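Local structure of rhamnonate dehydratase (Gibberella zeae PH-1, 3FXG) at residues A[34-39]-A[169-174]; A[183-188]-A[343-348]; A[330-335]-A[366-371]; A[347-352]-A[356-361]. The protein probably dehydrates L-rhamnonate to a 2-keto-3-deoxy acid with the help of magnesium, as a member of the enolase superfamily. One frame throughout, in Å; residues are numbered along the deposited sequence.

Interaction 1. Residues A[34-39]-A[169-174]; sequences GHWLID and TGPEPT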
loop_
_atom_site.group_PDB
_atom_site.type_symbol
_atom_site.label_atom_id
_atom_site.label_comp_id
_atom_site.label_asym_id
_atom_site.label_seq_id
_atom_site.Cartn_x
_atom_site.Cartn_y
_atom_site.Cartn_z
ATOM N N GLY A 34 -4.655 -47.512 18.231
ATOM C CA GLY A 34 -3.905 -48.184 17.183
ATOM C C GLY A 34 -4.094 -47.529 15.828
ATOM O O GLY A 34 -3.245 -47.647 14.945
ATOM N N HIS A 35 -5.216 -46.834 15.665
ATOM C CA HIS A 35 -5.523 -46.151 14.414
ATOM C C HIS A 35 -4.461 -45.081 14.181
ATOM O O HIS A 35 -4.129 -44.314 15.094
ATOM C CB HIS A 35 -6.907 -45.511 14.509
ATOM C CG HIS A 35 -7.555 -45.256 13.183
ATOM N ND1 HIS A 35 -6.987 -44.454 12.216
ATOM C CD2 HIS A 35 -8.737 -45.678 12.675
ATOM C CE1 HIS A 35 -7.793 -44.391 11.171
ATOM N NE2 HIS A 35 -8.863 -45.124 11.424
ATOM N N TRP A 36 -3.923 -45.030 12.967
ATOM C CA TRP A 36 -2.888 -44.057 12.639
ATOM C C TRP A 36 -3.342 -42.626 12.913
ATOM O O TRP A 36 -2.521 -41.743 13.160
ATOM C CB TRP A 36 -2.472 -44.179 11.166
ATOM C CG TRP A 36 -3.512 -43.710 10.191
ATOM C CD1 TRP A 36 -4.521 -44.452 9.645
ATOM C CD2 TRP A 36 -3.660 -42.383 9.669
ATOM N NE1 TRP A 36 -5.288 -43.668 8.814
ATOM C CE2 TRP A 36 -4.783 -42.395 8.812
ATOM C CE3 TRP A 36 -2.953 -41.184 9.844
ATOM C CZ2 TRP A 36 -5.220 -41.251 8.129
ATOM C CZ3 TRP A 36 -3.388 -40.045 9.164
ATOM C CH2 TRP A 36 -4.513 -40.090 8.318
ATOM N N LEU A 37 -4.651 -42.401 12.869
ATOM C CA LEU A 37 -5.199 -41.071 13.100
ATOM C C LEU A 37 -4.890 -40.526 14.486
ATOM O O LEU A 37 -4.887 -39.309 14.691
ATOM C CB LEU A 37 -6.715 -41.075 12.882
ATOM C CG LEU A 37 -7.200 -40.939 11.436
ATOM C CD1 LEU A 37 -8.711 -41.106 11.383
ATOM C CD2 LEU A 37 -6.795 -39.573 10.893
ATOM N N ILE A 38 -4.625 -41.419 15.436
ATOM C CA ILE A 38 -4.341 -40.991 16.800
ATOM C C ILE A 38 -3.062 -41.553 17.416
ATOM O O ILE A 38 -2.547 -40.989 18.382
ATOM C CB ILE A 38 -5.509 -41.354 17.745
ATOM C CG1 ILE A 38 -5.747 -42.867 17.713
ATOM C CG2 ILE A 38 -6.769 -40.604 17.335
ATOM C CD1 ILE A 38 -6.827 -43.348 18.670
ATOM N N ASP A 39 -2.536 -42.644 16.865
ATOM C CA ASP A 39 -1.342 -43.255 17.442
ATOM C C ASP A 39 -0.044 -43.248 16.635
ATOM O O ASP A 39 0.949 -43.842 17.057
ATOM C CB ASP A 39 -1.675 -44.685 17.870
ATOM C CG ASP A 39 -2.539 -44.722 19.117
ATOM O OD1 ASP A 39 -3.169 -45.765 19.385
ATOM O OD2 ASP A 39 -2.578 -43.701 19.836
ATOM N N THR A 169 -5.740 -39.414 1.926
ATOM C CA THR A 169 -4.974 -38.909 3.064
ATOM C C THR A 169 -4.684 -40.070 4.007
ATOM O O THR A 169 -5.601 -40.720 4.510
ATOM C CB THR A 169 -5.750 -37.823 3.838
ATOM O OG1 THR A 169 -6.080 -36.750 2.947
ATOM C CG2 THR A 169 -4.911 -37.281 4.988
ATOM N N GLY A 170 -3.402 -40.331 4.237
ATOM C CA GLY A 170 -3.022 -41.426 5.111
ATOM C C GLY A 170 -1.526 -41.670 5.116
ATOM O O GLY A 170 -0.789 -41.059 4.347
ATOM N N PRO A 171 -1.047 -42.584 5.969
ATOM C CA PRO A 171 0.379 -42.898 6.068
ATOM C C PRO A 171 0.972 -43.760 4.956
ATOM O O PRO A 171 2.190 -43.923 4.886
ATOM C CB PRO A 171 0.471 -43.581 7.426
ATOM C CG PRO A 171 -0.797 -44.357 7.466
ATOM C CD PRO A 171 -1.820 -43.350 6.963
ATOM N N GLU A 172 0.132 -44.304 4.083
ATOM C CA GLU A 172 0.639 -45.166 3.016
ATOM C C GLU A 172 0.274 -44.711 1.604
ATOM O O GLU A 172 -0.659 -45.232 0.997
ATOM C CB GLU A 172 0.136 -46.598 3.229
ATOM C CG GLU A 172 0.534 -47.229 4.566
ATOM C CD GLU A 172 2.026 -47.488 4.683
ATOM O OE1 GLU A 172 2.701 -47.597 3.638
ATOM O OE2 GLU A 172 2.524 -47.598 5.823
ATOM N N PRO A 173 1.020 -43.741 1.054
ATOM C CA PRO A 173 0.722 -43.262 -0.299
ATOM C C PRO A 173 0.824 -44.330 -1.389
ATOM O O PRO A 173 0.201 -44.192 -2.438
ATOM C CB PRO A 173 1.713 -42.113 -0.489
ATOM C CG PRO A 173 2.852 -42.488 0.398
ATOM C CD PRO A 173 2.161 -43.010 1.631
ATOM N N THR A 174 1.602 -45.389 -1.158
ATOM C CA THR A 174 1.709 -46.451 -2.163
ATOM C C THR A 174 0.362 -47.158 -2.283
ATOM O O THR A 174 -0.002 -47.646 -3.351
ATOM C CB THR A 174 2.801 -47.506 -1.812
ATOM O OG1 THR A 174 2.579 -48.017 -0.493
ATOM C CG2 THR A 174 4.196 -46.892 -1.899
#

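Interaction 2. Residues A[183-188]-A[343-348]; sequences GGKVPL and FQEYLA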
loop_
_atom_site.group_PDB
_atom_site.type_symbol
_atom_site.label_atom_id
_atom_site.label_comp_id
_atom_site.label_asym_id
_atom_site.label_seq_id
_atom_site.Cartn_x
_atom_site.Cartn_y
_atom_site.Cartn_z
ATOM N N GLY A 183 -3.651 -38.933 -5.930
ATOM C CA GLY A 183 -2.542 -38.443 -5.132
ATOM C C GLY A 183 -2.630 -38.916 -3.693
ATOM O O GLY A 183 -3.662 -39.440 -3.261
ATOM N N GLY A 184 -1.547 -38.736 -2.946
ATOM C CA GLY A 184 -1.539 -39.151 -1.555
ATOM C C GLY A 184 -1.060 -38.047 -0.633
ATOM O O GLY A 184 -0.041 -37.419 -0.905
ATOM N N LYS A 185 -1.793 -37.801 0.451
ATOM C CA LYS A 185 -1.408 -36.768 1.414
ATOM C C LYS A 185 -0.988 -37.431 2.718
ATOM O O LYS A 185 -1.773 -38.145 3.343
ATOM C CB LYS A 185 -2.569 -35.804 1.682
ATOM C CG LYS A 185 -2.180 -34.602 2.545
ATOM C CD LYS A 185 -3.297 -33.548 2.606
ATOM C CE LYS A 185 -4.526 -34.069 3.336
ATOM N NZ LYS A 185 -5.643 -33.075 3.335
ATOM N N VAL A 186 0.252 -37.186 3.127
ATOM C CA VAL A 186 0.785 -37.779 4.346
ATOM C C VAL A 186 0.895 -36.774 5.493
ATOM O O VAL A 186 1.046 -35.572 5.273
ATOM C CB VAL A 186 2.182 -38.401 4.081
ATOM C CG1 VAL A 186 2.071 -39.493 3.022
ATOM C CG2 VAL A 186 3.153 -37.332 3.617
ATOM N N PRO A 187 0.798 -37.256 6.737
ATOM C CA PRO A 187 0.899 -36.359 7.891
ATOM C C PRO A 187 2.357 -36.126 8.299
ATOM O O PRO A 187 3.137 -37.074 8.416
ATOM C CB PRO A 187 0.093 -37.090 8.961
ATOM C CG PRO A 187 0.373 -38.529 8.653
ATOM C CD PRO A 187 0.325 -38.595 7.140
ATOM N N LEU A 188 2.721 -34.860 8.492
ATOM C CA LEU A 188 4.075 -34.493 8.899
ATOM C C LEU A 188 4.256 -35.017 10.319
ATOM O O LEU A 188 3.460 -34.712 11.203
ATOM C CB LEU A 188 4.241 -32.973 8.881
ATOM C CG LEU A 188 5.664 -32.453 9.079
ATOM C CD1 LEU A 188 6.472 -32.709 7.815
ATOM C CD2 LEU A 188 5.627 -30.963 9.386
ATOM N N PHE A 343 -11.853 -31.665 -6.978
ATOM C CA PHE A 343 -11.718 -33.030 -6.504
ATOM C C PHE A 343 -12.082 -33.152 -5.044
ATOM O O PHE A 343 -12.496 -32.182 -4.412
ATOM C CB PHE A 343 -10.297 -33.539 -6.759
ATOM C CG PHE A 343 -9.224 -32.549 -6.404
ATOM C CD1 PHE A 343 -8.839 -32.362 -5.082
ATOM C CD2 PHE A 343 -8.610 -31.792 -7.394
ATOM C CE1 PHE A 343 -7.854 -31.429 -4.750
ATOM C CE2 PHE A 343 -7.624 -30.856 -7.073
ATOM C CZ PHE A 343 -7.249 -30.677 -5.744
ATOM N N GLN A 344 -11.914 -34.352 -4.508
ATOM C CA GLN A 344 -12.288 -34.623 -3.135
ATOM C C GLN A 344 -11.238 -35.373 -2.331
ATOM O O GLN A 344 -10.439 -36.132 -2.873
ATOM C CB GLN A 344 -13.589 -35.430 -3.138
ATOM C CG GLN A 344 -13.978 -35.977 -1.791
ATOM C CD GLN A 344 -14.913 -35.068 -1.044
ATOM O OE1 GLN A 344 -14.967 -35.095 0.182
ATOM N NE2 GLN A 344 -15.674 -34.270 -1.779
ATOM N N GLU A 345 -11.261 -35.155 -1.022
ATOM C CA GLU A 345 -10.342 -35.834 -0.129
ATOM C C GLU A 345 -11.044 -37.014 0.529
ATOM O O GLU A 345 -12.242 -36.965 0.809
ATOM C CB GLU A 345 -9.858 -34.897 0.977
ATOM C CG GLU A 345 -9.225 -35.644 2.151
ATOM C CD GLU A 345 -8.819 -34.743 3.302
ATOM O OE1 GLU A 345 -9.602 -33.837 3.657
ATOM O OE2 GLU A 345 -7.722 -34.952 3.867
ATOM N N TYR A 346 -10.295 -38.084 0.751
ATOM C CA TYR A 346 -10.828 -39.230 1.461
ATOM C C TYR A 346 -9.793 -39.550 2.519
ATOM O O TYR A 346 -8.642 -39.857 2.201
ATOM C CB TYR A 346 -11.029 -40.452 0.572
ATOM C CG TYR A 346 -11.979 -41.423 1.232
ATOM C CD1 TYR A 346 -13.355 -41.196 1.202
ATOM C CD2 TYR A 346 -11.506 -42.516 1.958
ATOM C CE1 TYR A 346 -14.241 -42.025 1.878
ATOM C CE2 TYR A 346 -12.387 -43.357 2.647
ATOM C CZ TYR A 346 -13.754 -43.101 2.598
ATOM O OH TYR A 346 -14.648 -43.910 3.259
ATOM N N LEU A 347 -10.200 -39.441 3.776
ATOM C CA LEU A 347 -9.312 -39.707 4.895
ATOM C C LEU A 347 -9.307 -41.205 5.157
ATOM O O LEU A 347 -10.296 -41.753 5.640
ATOM C CB LEU A 347 -9.803 -38.940 6.128
ATOM C CG LEU A 347 -8.925 -38.865 7.381
ATOM C CD1 LEU A 347 -9.547 -37.884 8.370
ATOM C CD2 LEU A 347 -8.785 -40.242 8.008
ATOM N N ALA A 348 -8.201 -41.865 4.822
ATOM C CA ALA A 348 -8.079 -43.307 5.027
ATOM C C ALA A 348 -8.447 -43.634 6.469
ATOM O O ALA A 348 -7.722 -43.290 7.400
ATOM C CB ALA A 348 -6.658 -43.766 4.732
#

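Interaction 3. Residues A[330-335]-A[366-371]; sequences YSYHFQ and DEPIPT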
loop_
_atom_site.group_PDB
_atom_site.type_symbol
_atom_site.label_atom_id
_atom_site.label_comp_id
_atom_site.label_asym_id
_atom_site.label_seq_id
_atom_site.Cartn_x
_atom_site.Cartn_y
_atom_site.Cartn_z
ATOM N N TYR A 330 -21.697 -35.489 2.597
ATOM C CA TYR A 330 -21.996 -34.073 2.778
ATOM C C TYR A 330 -21.078 -33.246 1.887
ATOM O O TYR A 330 -21.441 -32.155 1.442
ATOM C CB TYR A 330 -21.821 -33.675 4.244
ATOM C CG TYR A 330 -22.633 -34.535 5.180
ATOM C CD1 TYR A 330 -23.978 -34.798 4.918
ATOM C CD2 TYR A 330 -22.055 -35.112 6.310
ATOM C CE1 TYR A 330 -24.728 -35.619 5.755
ATOM C CE2 TYR A 330 -22.797 -35.935 7.154
ATOM C CZ TYR A 330 -24.130 -36.184 6.868
ATOM O OH TYR A 330 -24.865 -37.012 7.681
ATOM N N SER A 331 -19.884 -33.767 1.627
ATOM C CA SER A 331 -18.940 -33.076 0.766
ATOM C C SER A 331 -19.065 -33.563 -0.677
ATOM O O SER A 331 -18.882 -32.786 -1.612
ATOM C CB SER A 331 -17.507 -33.271 1.272
ATOM O OG SER A 331 -17.230 -34.639 1.510
ATOM N N TYR A 332 -19.398 -34.838 -0.868
ATOM C CA TYR A 332 -19.534 -35.367 -2.223
ATOM C C TYR A 332 -20.599 -34.612 -3.011
ATOM O O TYR A 332 -20.371 -34.215 -4.153
ATOM C CB TYR A 332 -19.891 -36.862 -2.207
ATOM C CG TYR A 332 -18.960 -37.714 -1.373
ATOM C CD1 TYR A 332 -17.667 -37.285 -1.076
ATOM C CD2 TYR A 332 -19.374 -38.952 -0.874
ATOM C CE1 TYR A 332 -16.812 -38.059 -0.304
ATOM C CE2 TYR A 332 -18.522 -39.736 -0.101
ATOM C CZ TYR A 332 -17.245 -39.280 0.180
ATOM O OH TYR A 332 -16.396 -40.032 0.957
ATOM N N HIS A 333 -21.760 -34.409 -2.398
ATOM C CA HIS A 333 -22.844 -33.712 -3.077
ATOM C C HIS A 333 -22.465 -32.278 -3.418
ATOM O O HIS A 333 -22.928 -31.723 -4.413
ATOM C CB HIS A 333 -24.114 -33.731 -2.223
ATOM C CG HIS A 333 -24.874 -35.020 -2.298
ATOM N ND1 HIS A 333 -24.429 -36.186 -1.712
ATOM C CD2 HIS A 333 -26.057 -35.322 -2.883
ATOM C CE1 HIS A 333 -25.308 -37.150 -1.928
ATOM N NE2 HIS A 333 -26.305 -36.651 -2.635
ATOM N N PHE A 334 -21.616 -31.686 -2.589
ATOM C CA PHE A 334 -21.174 -30.321 -2.822
ATOM C C PHE A 334 -20.138 -30.272 -3.944
ATOM O O PHE A 334 -20.283 -29.509 -4.899
ATOM C CB PHE A 334 -20.577 -29.737 -1.541
ATOM C CG PHE A 334 -19.996 -28.369 -1.720
ATOM C CD1 PHE A 334 -20.820 -27.267 -1.900
ATOM C CD2 PHE A 334 -18.617 -28.188 -1.740
ATOM C CE1 PHE A 334 -20.280 -26.000 -2.102
ATOM C CE2 PHE A 334 -18.068 -26.924 -1.942
ATOM C CZ PHE A 334 -18.903 -25.831 -2.123
ATOM N N GLN A 335 -19.094 -31.090 -3.828
ATOM C CA GLN A 335 -18.026 -31.123 -4.825
ATOM C C GLN A 335 -18.475 -31.417 -6.247
ATOM O O GLN A 335 -17.912 -30.894 -7.206
ATOM C CB GLN A 335 -16.959 -32.157 -4.445
ATOM C CG GLN A 335 -16.059 -31.756 -3.296
ATOM C CD GLN A 335 -15.578 -30.323 -3.410
ATOM O OE1 GLN A 335 -16.336 -29.389 -3.158
ATOM N NE2 GLN A 335 -14.318 -30.141 -3.798
ATOM N N ASP A 366 -25.144 -47.821 3.877
ATOM C CA ASP A 366 -24.892 -47.619 2.454
ATOM C C ASP A 366 -24.049 -46.402 2.073
ATOM O O ASP A 366 -24.309 -45.758 1.055
ATOM C CB ASP A 366 -26.230 -47.535 1.721
ATOM C CG ASP A 366 -27.184 -46.552 2.370
ATOM O OD1 ASP A 366 -26.750 -45.811 3.282
ATOM O OD2 ASP A 366 -28.367 -46.517 1.968
ATOM N N GLU A 367 -23.040 -46.085 2.873
ATOM C CA GLU A 367 -22.192 -44.943 2.562
ATOM C C GLU A 367 -21.397 -45.255 1.293
ATOM O O GLU A 367 -20.756 -46.299 1.201
ATOM C CB GLU A 367 -21.227 -44.674 3.720
ATOM C CG GLU A 367 -20.437 -43.378 3.600
ATOM C CD GLU A 367 -19.343 -43.260 4.651
ATOM O OE1 GLU A 367 -19.642 -43.417 5.856
ATOM O OE2 GLU A 367 -18.182 -43.008 4.270
ATOM N N PRO A 368 -21.454 -44.369 0.284
ATOM C CA PRO A 368 -20.702 -44.617 -0.950
ATOM C C PRO A 368 -19.218 -44.395 -0.658
ATOM O O PRO A 368 -18.838 -43.354 -0.125
ATOM C CB PRO A 368 -21.276 -43.582 -1.915
ATOM C CG PRO A 368 -21.614 -42.438 -1.005
ATOM C CD PRO A 368 -22.257 -43.139 0.175
ATOM N N ILE A 369 -18.384 -45.372 -0.994
ATOM C CA ILE A 369 -16.952 -45.267 -0.722
ATOM C C ILE A 369 -16.095 -45.359 -1.982
ATOM O O ILE A 369 -16.334 -46.197 -2.846
ATOM C CB ILE A 369 -16.522 -46.361 0.281
ATOM C CG1 ILE A 369 -17.257 -46.152 1.605
ATOM C CG2 ILE A 369 -15.015 -46.317 0.504
ATOM C CD1 ILE A 369 -17.087 -47.288 2.586
ATOM N N PRO A 370 -15.075 -44.491 -2.096
ATOM C CA PRO A 370 -14.190 -44.483 -3.263
ATOM C C PRO A 370 -13.122 -45.572 -3.248
ATOM O O PRO A 370 -11.925 -45.283 -3.234
ATOM C CB PRO A 370 -13.597 -43.079 -3.221
ATOM C CG PRO A 370 -13.427 -42.862 -1.760
ATOM C CD PRO A 370 -14.743 -43.379 -1.187
ATOM N N THR A 371 -13.562 -46.827 -3.259
ATOM C CA THR A 371 -12.643 -47.964 -3.259
ATOM C C THR A 371 -11.714 -47.952 -4.476
ATOM O O THR A 371 -10.611 -48.502 -4.431
ATOM C CB THR A 371 -13.429 -49.296 -3.235
ATOM O OG1 THR A 371 -14.112 -49.423 -1.981
ATOM C CG2 THR A 371 -12.490 -50.475 -3.402
HETATM O O HOH W 1 -17.380 -42.200 1.740
#

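Interaction 4. Residues A[347-352]-A[356-361]; sequences LANSPD and VLPVFG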
loop_
_atom_site.group_PDB
_atom_site.type_symbol
_atom_site.label_atom_id
_atom_site.label_comp_id
_atom_site.label_asym_id
_atom_site.label_seq_id
_atom_site.Cartn_x
_atom_site.Cartn_y
_atom_site.Cartn_z
ATOM N N LEU A 347 -10.200 -39.441 3.776
ATOM C CA LEU A 347 -9.312 -39.707 4.895
ATOM C C LEU A 347 -9.307 -41.205 5.157
ATOM O O LEU A 347 -10.296 -41.753 5.640
ATOM C CB LEU A 347 -9.803 -38.940 6.128
ATOM C CG LEU A 347 -8.925 -38.865 7.381
ATOM C CD1 LEU A 347 -9.547 -37.884 8.370
ATOM C CD2 LEU A 347 -8.785 -40.242 8.008
ATOM N N ALA A 348 -8.201 -41.865 4.822
ATOM C CA ALA A 348 -8.079 -43.307 5.027
ATOM C C ALA A 348 -8.447 -43.634 6.469
ATOM O O ALA A 348 -7.722 -43.290 7.400
ATOM C CB ALA A 348 -6.658 -43.766 4.732
ATOM N N ASN A 349 -9.577 -44.302 6.648
ATOM C CA ASN A 349 -10.037 -44.638 7.984
ATOM C C ASN A 349 -9.652 -46.043 8.440
ATOM O O ASN A 349 -10.098 -46.506 9.488
ATOM C CB ASN A 349 -11.546 -44.440 8.064
ATOM C CG ASN A 349 -12.288 -45.279 7.066
ATOM O OD1 ASN A 349 -11.944 -45.306 5.881
ATOM N ND2 ASN A 349 -13.319 -45.970 7.531
ATOM N N SER A 350 -8.832 -46.728 7.650
ATOM C CA SER A 350 -8.373 -48.052 8.038
ATOM C C SER A 350 -7.223 -47.789 9.005
ATOM O O SER A 350 -6.420 -46.883 8.788
ATOM C CB SER A 350 -7.884 -48.839 6.819
ATOM O OG SER A 350 -6.903 -48.117 6.096
ATOM N N PRO A 351 -7.130 -48.568 10.090
ATOM C CA PRO A 351 -6.056 -48.373 11.070
ATOM C C PRO A 351 -4.638 -48.261 10.505
ATOM O O PRO A 351 -3.803 -47.548 11.063
ATOM C CB PRO A 351 -6.228 -49.564 12.015
ATOM C CG PRO A 351 -6.889 -50.599 11.154
ATOM C CD PRO A 351 -7.895 -49.789 10.388
ATOM N N ASP A 352 -4.365 -48.954 9.401
ATOM C CA ASP A 352 -3.037 -48.906 8.790
ATOM C C ASP A 352 -2.987 -48.015 7.550
ATOM O O ASP A 352 -1.930 -47.859 6.934
ATOM C CB ASP A 352 -2.566 -50.314 8.416
ATOM C CG ASP A 352 -3.520 -51.022 7.470
ATOM O OD1 ASP A 352 -4.407 -50.359 6.893
ATOM O OD2 ASP A 352 -3.372 -52.250 7.295
ATOM N N VAL A 356 -9.804 -48.555 2.223
ATOM C CA VAL A 356 -10.842 -47.554 2.436
ATOM C C VAL A 356 -12.058 -48.154 3.129
ATOM O O VAL A 356 -12.590 -49.179 2.700
ATOM C CB VAL A 356 -11.291 -46.913 1.097
ATOM C CG1 VAL A 356 -10.093 -46.302 0.385
ATOM C CG2 VAL A 356 -11.947 -47.951 0.212
ATOM N N LEU A 357 -12.484 -47.509 4.209
ATOM C CA LEU A 357 -13.640 -47.949 4.977
ATOM C C LEU A 357 -14.579 -46.758 5.154
ATOM O O LEU A 357 -14.174 -45.611 4.957
ATOM C CB LEU A 357 -13.190 -48.481 6.340
ATOM C CG LEU A 357 -12.230 -49.676 6.315
ATOM C CD1 LEU A 357 -11.802 -50.021 7.735
ATOM C CD2 LEU A 357 -12.908 -50.868 5.655
ATOM N N PRO A 358 -15.847 -47.009 5.520
ATOM C CA PRO A 358 -16.822 -45.926 5.711
ATOM C C PRO A 358 -16.288 -44.814 6.612
ATOM O O PRO A 358 -15.681 -45.084 7.645
ATOM C CB PRO A 358 -18.015 -46.646 6.332
ATOM C CG PRO A 358 -17.940 -48.006 5.705
ATOM C CD PRO A 358 -16.462 -48.322 5.788
ATOM N N VAL A 359 -16.519 -43.565 6.217
ATOM C CA VAL A 359 -16.050 -42.427 7.003
ATOM C C VAL A 359 -16.774 -42.349 8.343
ATOM O O VAL A 359 -16.179 -41.995 9.360
ATOM C CB VAL A 359 -16.260 -41.086 6.256
ATOM C CG1 VAL A 359 -15.592 -41.132 4.888
ATOM C CG2 VAL A 359 -17.740 -40.791 6.118
ATOM N N PHE A 360 -18.060 -42.686 8.342
ATOM C CA PHE A 360 -18.856 -42.633 9.562
ATOM C C PHE A 360 -19.020 -44.002 10.218
ATOM O O PHE A 360 -19.906 -44.200 11.050
ATOM C CB PHE A 360 -20.228 -42.018 9.264
ATOM C CG PHE A 360 -20.155 -40.646 8.648
ATOM C CD1 PHE A 360 -19.426 -39.628 9.262
ATOM C CD2 PHE A 360 -20.814 -40.366 7.457
ATOM C CE1 PHE A 360 -19.356 -38.353 8.697
ATOM C CE2 PHE A 360 -20.750 -39.094 6.881
ATOM C CZ PHE A 360 -20.019 -38.086 7.504
ATOM N N GLY A 361 -18.158 -44.944 9.845
ATOM C CA GLY A 361 -18.217 -46.272 10.431
ATOM C C GLY A 361 -19.496 -47.046 10.169
ATOM O O GLY A 361 -20.041 -47.000 9.066
#

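Interaction 1. Residues A[34-39]-A[169-174]
Trp-36 lies against Gly-170 and Pro-171 where the connection between the first two strands of the N-terminal domain meets the C-terminal mouth of the TIM-barrel-like domain, the end at which enolase-superfamily enzymes hold their metal. The barrel side is the end of strand 163-169 and the turn after it, and Thr-169 lies about 6 Å by its side chain from the magnesium ion. Two CH-pi contacts make it up. Pro-171 CD sits above the five-membered ring of Trp-36, 3.5 Å from its centroid and 16° off the normal. Gly-170 CA lies over the same face, 4.0 Å from the centroid of the six-membered ring and nearer the rim. Leu-37 CG lies against the opposite face, toward its rim. Trp-36 CG stands between its backbone N and carbonyl carbon (chi1 71°), and this turns the ring toward the barrel loop. His-35 is the N-cap of the short helix 36-39, its ND1 accepting from Leu-37 N at 3.2 Å. The Trp-36 NE1 hydrogen is given to Ala-348 O, after strand 344-347. With no hydrogen bond between the two segments, dispersion and CH-pi attraction carry the contact, while the N-H bond to Ala-348 O helps set the rotation of the ring.

Interaction 2. Residues A[183-188]-A[343-348]
Lys-185 and Glu-345 reach toward each other inside the TIM-barrel-like domain, from strands 184-187 and 344-347, which flank strand 163-169 on its two sides and run parallel to it. The strands are too far apart to pair directly: Lys-185 CA and Glu-345 CA are 9.1 Å apart, and the gap is bridged by the side chains, which cross at about a right angle. Both chains leave with CG opposite the backbone N, Lys-185 at chi1 -173° and Glu-345 at 164°. Glu-345 then runs on extended, whereas Lys-185 bends at chi3 (66°), which brings its ammonium group over the carboxylate and not end-on to it. The outcome is a salt bridge in which NZ meets OE2 from above the carboxylate plane. Both groups have further partners. NZ also forms a salt bridge with the magnesium ligand Glu-248 and bonds to Tyr-167 OH, and Glu-345 takes Thr-169 OG1 on OE2 and Ala-326 N on OE1. This buried network stands beside the metal site, with the Lys-185 side chain about 4 Å from the magnesium ion. Lys-185 NZ lies 2.9 Å from Glu-345 OE2, and Lys-185 CE 3.4 Å from that same oxygen.

Interaction 3. Residues A[330-335]-A[366-371]
Tyr-332 meets Pro-368 and Pro-370 in a small, water-bridged packing contact on the outer side of the TIM-barrel-like domain, where helix 329-335, the helix preceding barrel strand 344-347, faces the extended loop leading into strand 374-376. About 120 Å² is buried, more than half of it on the tyrosine. The phenol leaves the helix with CG opposite the carbonyl carbon (chi1 -53°) and reaches across to the loop, crossing the Pro-368 ring at a slant. Tyr-332 CE2 lies 3.6 Å from Pro-368 O, an ordinary van der Waals contact. The other approaches are wider: Tyr-332 CD2 is 4.1 Å from Pro-368 CG. Pro-370, centre of an inverse gamma turn, brings its CD within 4.3 Å of Tyr-332 OH. Leu-375 of strand 374-376 touches both Tyr-332 and Pro-368, and Tyr-346 of strand 344-347 packs on Tyr-332 and Pro-370, so the contact joins helix, loop and barrel wall. No hydrogen bond passes directly between the segments; one water does that work, lying in the plane of the phenol ring at its edge. It accepts from Tyr-332 OH at 2.5 Å and gives its two hydrogens to the loop. Glu-367 also receives Val-359 N and Phe-360 N on its carboxylate, which tie this loop to the beta turn of 358-361. The water's own donor bonds run 2.8 Å to Glu-367 OE2 and 2.6 Å to Pro-368 O.

Interaction 4. Residues A[347-352]-A[356-361]
Val-356 and Leu-357 return past Asn-349 in the loop that leaves barrel strand 344-347 at the C-terminal end of the TIM-barrel-like domain; the chain reverses over only a few residues between the two halves. The Val-356 side chain points away from the first half and packs on Tyr-346 and Ile-369, so that Val-356 meets Asn-349 by its backbone alone. Leu-357 carries the contact. As modelled, its N-H is given to Asn-349 OD1 at 2.8 Å, a bent bond (143° at the hydrogen). The whole Asn-349 amide sits implausibly close to Leu-357, however, so its placement is doubtful, and with it the details of this bond. What is clearer is that the Asn-349 side chain is directed at the returning chain and lies across the backbone of Leu-357. Leu-357 also lays CD1 alongside the next residue, 4.0 Å from Ser-350 CA and 4.2 Å from Ser-350 CB, while Ser-350 OG bonds to Ser-355 O and holds the bend from within. Leu-357 O accepts from Tyr-346 OH, fastening the loop to the strand it came from. Pro-358, its side chain directed away from the first half, opens a type I beta turn that ends at Gly-361. Within the turn Val-359 CG2 lies over the centre of the Phe-360 ring, and the turn closes by a weak bond of 3.3 Å from Gly-361 N to Pro-358 O.

All four contacts gather round the TIM-barrel-like domain. Interaction 1 closes before interaction 2 opens; the segments of 2 and 3 then alternate, and the loop of interaction 4 lies between the two segments of 3. Interactions 1, 2 and 4 have centres 10 to 12 Å apart and touch one another; 2 and 4 share Leu-347 and Ala-348. Interaction 3 lies about 20 Å, centre to centre, from interaction 1 and does not touch it, but meets interaction 2 at Tyr-346 and interaction 4 at Glu-367. Strand 344-347 and its following loop thus connect the outer helix contact to the metal end, where interaction 1 brings in the N-terminal region and interaction 2 stands next to magnesium.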